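Side-chain contacts in protein AggB (Escherichia coli, PDB 4PHX), which is the minor subunit of type I aggregative adherence fimbriae, an Ig-like beta-sandwich protein that probably contributes to host adhesion by enteroaggregative E. coli: residues 93-98 with 110-115; 34-39 with 72-77. All coordinates share one frame; numbering follows the deposited sequence.

Contact 1: residues 93-98 with 110-115; sequences FDIMSD and FSVSGE
Ile95 and Phe110 face each other across the middle of an Ig-like beta sandwich, where strand 93-97 of one sheet lies over strand 110-115 of the other. The axes of these short segments pass 10.6 Å apart and their directions differ by 142°. No hydrogen bond joins them, as expected of strands from opposed sheets, so the side chains between them make the whole contact.

The one directed interaction is a CH-pi contact. Ile95 CG2 sits over the centre of one face of the Phe110 ring, 4.2 Å from the centroid and only 8° off the ring normal. The two side chains slide past each other in opposite directions, so the other branch of Ile95 reaches back to the base of the phenylalanine, where CD1 lies 4.0 Å from Phe110 CB.

The remaining touches are apolar. An extended second torsion (chi2 169°) carries Ile95 CD1 out to meet Val112 tip to tip, 3.7 Å from CG2 of the valine. Val112 CG1, its other methyl, approaches the far end of the Phe93 ring obliquely, 4.2 Å from CZ. Val64 packs against both Ile95 and Phe110, while Ile37 and Trp71 border Phe93 and Ile138 and Leu140 border Phe110. The charged Asp94, between Phe93 and Ile95 in sequence, instead makes a salt bridge to Lys20.

With no polar pairing across the two segments, their grip rests on shape and dispersion: both methyls of Val112 and both branches of Ile95 are in use, close to the centre of the chain.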
loop_
_atom_site.group_PDB
_atom_site.type_symbol
_atom_site.label_atom_id
_atom_site.label_comp_id
_atom_site.label_asym_id
_atom_site.label_seq_id
_atom_site.Cartn_x
_atom_site.Cartn_y
_atom_site.Cartn_z
ATOM N N PHE B 93 -24.856 -10.059 1.579
ATOM C CA PHE B 93 -23.986 -9.511 0.523
ATOM C C PHE B 93 -23.913 -7.991 0.604
ATOM O O PHE B 93 -24.736 -7.347 1.247
ATOM C CB PHE B 93 -24.501 -9.900 -0.865
ATOM C CG PHE B 93 -25.886 -9.389 -1.156
ATOM C CD1 PHE B 93 -26.071 -8.162 -1.762
ATOM C CD2 PHE B 93 -27.007 -10.148 -0.812
ATOM C CE1 PHE B 93 -27.338 -7.676 -2.025
ATOM C CE2 PHE B 93 -28.277 -9.674 -1.066
ATOM C CZ PHE B 93 -28.448 -8.419 -1.679
ATOM N N ASP B 94 -22.948 -7.401 -0.068
ATOM C CA ASP B 94 -22.885 -5.948 -0.079
ATOM C C ASP B 94 -22.839 -5.417 -1.487
ATOM O O ASP B 94 -22.469 -6.135 -2.424
ATOM C CB ASP B 94 -21.642 -5.456 0.643
ATOM C CG ASP B 94 -21.641 -5.815 2.111
ATOM O OD1 ASP B 94 -22.309 -5.110 2.906
ATOM O OD2 ASP B 94 -20.933 -6.779 2.465
ATOM N N ILE B 95 -23.209 -4.154 -1.620
ATOM C CA ILE B 95 -22.912 -3.392 -2.820
ATOM C C ILE B 95 -21.765 -2.454 -2.482
ATOM O O ILE B 95 -21.846 -1.641 -1.554
ATOM C CB ILE B 95 -24.139 -2.636 -3.343
ATOM C CG1 ILE B 95 -25.174 -3.649 -3.850
ATOM C CG2 ILE B 95 -23.744 -1.673 -4.474
ATOM C CD1 ILE B 95 -26.555 -3.056 -4.147
ATOM N N MET B 96 -20.678 -2.593 -3.225
ATOM C CA MET B 96 -19.449 -1.915 -2.857
ATOM C C MET B 96 -18.922 -0.992 -3.947
ATOM O O MET B 96 -19.101 -1.247 -5.141
ATOM C CB MET B 96 -18.365 -2.929 -2.465
ATOM C CG MET B 96 -18.663 -3.726 -1.216
ATOM S SD MET B 96 -17.574 -5.151 -1.022
ATOM C CE MET B 96 -17.858 -6.066 -2.506
ATOM N N SER B 97 -18.266 0.080 -3.516
ATOM C CA SER B 97 -17.503 0.923 -4.424
ATOM C C SER B 97 -16.486 0.102 -5.215
ATOM O O SER B 97 -15.690 -0.641 -4.639
ATOM C CB SER B 97 -16.766 2.011 -3.660
ATOM O OG SER B 97 -16.043 2.792 -4.567
ATOM N N ASP B 98 -16.529 0.232 -6.536
ATOM C CA ASP B 98 -15.615 -0.512 -7.389
ATOM C C ASP B 98 -14.385 0.336 -7.690
ATOM O O ASP B 98 -14.315 0.985 -8.720
ATOM C CB ASP B 98 -16.309 -0.940 -8.686
ATOM C CG ASP B 98 -15.405 -1.771 -9.583
ATOM O OD1 ASP B 98 -14.300 -2.161 -9.139
ATOM O OD2 ASP B 98 -15.806 -2.045 -10.730
ATOM N N PHE B 110 -30.159 1.510 -6.786
ATOM C CA PHE B 110 -29.705 0.145 -6.966
ATOM C C PHE B 110 -30.894 -0.814 -7.084
ATOM O O PHE B 110 -31.735 -0.922 -6.191
ATOM C CB PHE B 110 -28.800 -0.238 -5.811
ATOM C CG PHE B 110 -27.540 0.589 -5.739
ATOM C CD1 PHE B 110 -26.725 0.730 -6.853
ATOM C CD2 PHE B 110 -27.179 1.231 -4.568
ATOM C CE1 PHE B 110 -25.562 1.482 -6.790
ATOM C CE2 PHE B 110 -26.015 1.990 -4.500
ATOM C CZ PHE B 110 -25.208 2.116 -5.611
ATOM N N SER B 111 -30.970 -1.512 -8.201
ATOM C CA SER B 111 -31.995 -2.514 -8.349
ATOM C C SER B 111 -31.316 -3.862 -8.331
ATOM O O SER B 111 -30.507 -4.149 -9.208
ATOM C CB SER B 111 -32.750 -2.312 -9.655
ATOM O OG SER B 111 -33.452 -3.494 -9.975
ATOM N N VAL B 112 -31.647 -4.678 -7.333
ATOM C CA VAL B 112 -30.991 -5.948 -7.121
ATOM C C VAL B 112 -31.959 -7.110 -7.349
ATOM O O VAL B 112 -33.076 -7.108 -6.838
ATOM C CB VAL B 112 -30.459 -6.049 -5.685
ATOM C CG1 VAL B 112 -29.744 -7.363 -5.483
ATOM C CG2 VAL B 112 -29.520 -4.890 -5.382
ATOM N N SER B 113 -31.526 -8.092 -8.129
ATOM C CA SER B 113 -32.267 -9.334 -8.286
ATOM C C SER B 113 -31.465 -10.508 -7.731
ATOM O O SER B 113 -30.230 -10.450 -7.632
ATOM C CB SER B 113 -32.634 -9.589 -9.753
ATOM O OG SER B 113 -33.602 -8.672 -10.207
ATOM N N GLY B 114 -32.181 -11.566 -7.359
ATOM C CA GLY B 114 -31.564 -12.748 -6.788
ATOM C C GLY B 114 -32.437 -13.989 -6.854
ATOM O O GLY B 114 -33.664 -13.894 -7.006
ATOM N N GLU B 115 -31.811 -15.157 -6.733
ATOM C CA GLU B 115 -32.524 -16.427 -6.858
ATOM C C GLU B 115 -31.979 -17.501 -5.917
ATOM O O GLU B 115 -30.766 -17.595 -5.690
ATOM C CB GLU B 115 -32.438 -16.942 -8.297
ATOM C CG GLU B 115 -33.491 -16.404 -9.251
ATOM C CD GLU B 115 -33.168 -16.694 -10.727
ATOM O OE1 GLU B 115 -32.093 -17.277 -11.012
ATOM O OE2 GLU B 115 -34.001 -16.339 -11.602
#

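Contact 2: residues 34-39 with 72-77; sequences GFHIWI and SSSLIE
His36 and Ser74 mark the nearest backbone approach of strands 34-39 and 72-76, with CA of His36 8.0 Å from CA of Ser74. Both strands belong to one antiparallel sheet of the Ig-like beta sandwich, but strand 82-85 comes between them in its order, so they are not direct neighbours and no hydrogen bond joins the two segments. Strand 72-76 runs across the direction of 34-39 rather than along it, and the gap is bridged by side chains.

His36 does the bridging. With CG anti to the backbone N (chi1 178°), its imidazole extends toward Ile76, which comes from the opposite direction. Ile76 CD1 lies over one face, 4.0 Å from the ring centroid and 22° off the normal, a CH-pi contact displaced toward the CD2 and NE2 rim. The other face is covered by Trp38 of the same strand, whose CZ3 stands 3.3 Å above the plane over the ring centre; the imidazole is thus held between indole and methyl. Its ND1 makes a weak hydrogen bond to Glu115 OE1, whose carboxylate is also salt-bridged to Arg129 through OE2.

Strand 72-76 also looks outward: Ser73 and Ser74 pair in a parallel ladder with a neighbouring subunit, whose Leu75 packs on Ser74 and Ile76. Toward the histidine, Ser74 OG meets the ring obliquely, 4.2 Å from His36 CD2, while making a weak hydrogen bond to Gly81 O.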
loop_
_atom_site.group_PDB
_atom_site.type_symbol
_atom_site.label_atom_id
_atom_site.label_comp_id
_atom_site.label_asym_id
_atom_site.label_seq_id
_atom_site.Cartn_x
_atom_site.Cartn_y
_atom_site.Cartn_z
ATOM N N GLY B 34 -28.078 -23.164 -3.165
ATOM C CA GLY B 34 -27.254 -22.011 -3.474
ATOM C C GLY B 34 -27.977 -20.691 -3.629
ATOM O O GLY B 34 -29.204 -20.643 -3.543
ATOM N N PHE B 35 -27.202 -19.621 -3.817
ATOM C CA PHE B 35 -27.726 -18.265 -3.986
ATOM C C PHE B 35 -27.022 -17.578 -5.155
ATOM O O PHE B 35 -25.854 -17.824 -5.434
ATOM C CB PHE B 35 -27.502 -17.377 -2.766
ATOM C CG PHE B 35 -28.027 -17.917 -1.464
ATOM C CD1 PHE B 35 -27.231 -18.715 -0.655
ATOM C CD2 PHE B 35 -29.275 -17.541 -0.995
ATOM C CE1 PHE B 35 -27.706 -19.175 0.579
ATOM C CE2 PHE B 35 -29.743 -17.988 0.233
ATOM C CZ PHE B 35 -28.964 -18.802 1.013
ATOM N N HIS B 36 -27.723 -16.629 -5.749
ATOM C CA HIS B 36 -27.453 -16.138 -7.082
ATOM C C HIS B 36 -28.025 -14.740 -7.059
ATOM O O HIS B 36 -29.240 -14.589 -6.899
ATOM C CB HIS B 36 -28.320 -17.024 -7.952
ATOM C CG HIS B 36 -28.295 -16.714 -9.406
ATOM N ND1 HIS B 36 -29.359 -17.012 -10.227
ATOM C CD2 HIS B 36 -27.331 -16.196 -10.201
ATOM C CE1 HIS B 36 -29.057 -16.677 -11.468
ATOM N NE2 HIS B 36 -27.837 -16.175 -11.479
ATOM N N ILE B 37 -27.183 -13.720 -7.171
ATOM C CA ILE B 37 -27.671 -12.335 -7.205
ATOM C C ILE B 37 -27.001 -11.522 -8.287
ATOM O O ILE B 37 -25.918 -11.870 -8.736
ATOM C CB ILE B 37 -27.433 -11.576 -5.867
ATOM C CG1 ILE B 37 -25.946 -11.458 -5.572
ATOM C CG2 ILE B 37 -28.136 -12.245 -4.724
ATOM C CD1 ILE B 37 -25.626 -11.141 -4.101
ATOM N N TRP B 38 -27.629 -10.417 -8.686
ATOM C CA TRP B 38 -26.991 -9.476 -9.591
ATOM C C TRP B 38 -27.633 -8.114 -9.454
ATOM O O TRP B 38 -28.675 -7.982 -8.801
ATOM C CB TRP B 38 -27.049 -9.960 -11.045
ATOM C CG TRP B 38 -28.425 -10.198 -11.563
ATOM C CD1 TRP B 38 -29.182 -9.339 -12.315
ATOM C CD2 TRP B 38 -29.225 -11.380 -11.382
ATOM N NE1 TRP B 38 -30.398 -9.914 -12.606
ATOM C CE2 TRP B 38 -30.449 -11.164 -12.045
ATOM C CE3 TRP B 38 -29.026 -12.592 -10.716
ATOM C CZ2 TRP B 38 -31.460 -12.116 -12.073
ATOM C CZ3 TRP B 38 -30.031 -13.540 -10.741
ATOM C CH2 TRP B 38 -31.237 -13.299 -11.412
ATOM N N ILE B 39 -27.014 -7.093 -10.045
ATOM C CA ILE B 39 -27.656 -5.791 -10.083
ATOM C C ILE B 39 -28.226 -5.566 -11.469
ATOM O O ILE B 39 -27.571 -5.900 -12.461
ATOM C CB ILE B 39 -26.674 -4.664 -9.804
ATOM C CG1 ILE B 39 -26.069 -4.818 -8.399
ATOM C CG2 ILE B 39 -27.355 -3.286 -10.024
ATOM C CD1 ILE B 39 -25.169 -3.680 -8.011
ATOM N N SER B 72 -18.735 -15.780 -5.614
ATOM C CA SER B 72 -17.924 -15.907 -6.817
ATOM C C SER B 72 -18.751 -15.428 -7.995
ATOM O O SER B 72 -19.976 -15.600 -8.004
ATOM C CB SER B 72 -17.484 -17.361 -7.035
ATOM O OG SER B 72 -16.838 -17.871 -5.885
ATOM N N SER B 73 -18.079 -14.825 -8.979
ATOM C CA SER B 73 -18.736 -14.327 -10.175
ATOM C C SER B 73 -19.375 -15.502 -10.896
ATOM O O SER B 73 -18.794 -16.586 -10.928
ATOM C CB SER B 73 -17.718 -13.640 -11.078
ATOM O OG SER B 73 -17.140 -12.513 -10.447
ATOM N N SER B 74 -20.557 -15.316 -11.477
ATOM C CA SER B 74 -21.252 -16.465 -12.076
ATOM C C SER B 74 -22.042 -16.224 -13.376
ATOM O O SER B 74 -22.367 -15.089 -13.733
ATOM C CB SER B 74 -22.139 -17.179 -11.032
ATOM O OG SER B 74 -23.160 -16.332 -10.549
ATOM N N LEU B 75 -22.354 -17.329 -14.055
ATOM C CA LEU B 75 -23.026 -17.316 -15.339
ATOM C C LEU B 75 -23.943 -18.532 -15.403
ATOM O O LEU B 75 -23.546 -19.609 -15.850
ATOM C CB LEU B 75 -21.997 -17.352 -16.475
ATOM C CG LEU B 75 -22.442 -17.193 -17.938
ATOM C CD1 LEU B 75 -22.641 -18.548 -18.627
ATOM C CD2 LEU B 75 -23.690 -16.330 -18.037
ATOM N N ILE B 76 -25.176 -18.353 -14.948
ATOM C CA ILE B 76 -26.089 -19.468 -14.766
ATOM C C ILE B 76 -27.350 -19.338 -15.635
ATOM O O ILE B 76 -28.266 -18.586 -15.302
ATOM C CB ILE B 76 -26.495 -19.577 -13.284
ATOM C CG1 ILE B 76 -25.257 -19.654 -12.388
ATOM C CG2 ILE B 76 -27.407 -20.764 -13.062
ATOM C CD1 ILE B 76 -25.561 -19.450 -10.921
ATOM N N GLU B 77 -27.379 -20.051 -16.757
ATOM C CA GLU B 77 -28.582 -20.157 -17.607
ATOM C C GLU B 77 -29.241 -18.904 -18.241
ATOM O O GLU B 77 -30.471 -18.772 -18.148
ATOM C CB GLU B 77 -29.698 -20.903 -16.855
ATOM C CG GLU B 77 -29.447 -22.361 -16.548
ATOM C CD GLU B 77 -30.468 -22.895 -15.557
ATOM O OE1 GLU B 77 -31.582 -22.325 -15.505
ATOM O OE2 GLU B 77 -30.162 -23.863 -14.828
#

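Overall arrangement
Both contacts are buried, but they sit differently in the sandwich. Contact 1 spans its two sheets close to the centre of the chain and is wholly apolar; contact 2 stays within one sheet, further out, and mixes an imidazole, a hydroxyl and an isoleucine beside a subunit interface. Their centres are 11 Å apart. Strands 34-39 and 107-117 are neighbours in the same sheet and join the two sites: Glu115 N lies 2.6 Å from His36 O, and Ser113 O 2.8 Å from Trp38 N, both probable hydrogen bonds. On the inner side, Ile37 CD1 packs 3.4 Å from Phe93 CG, bringing strand 34-39 up to the core of contact 1.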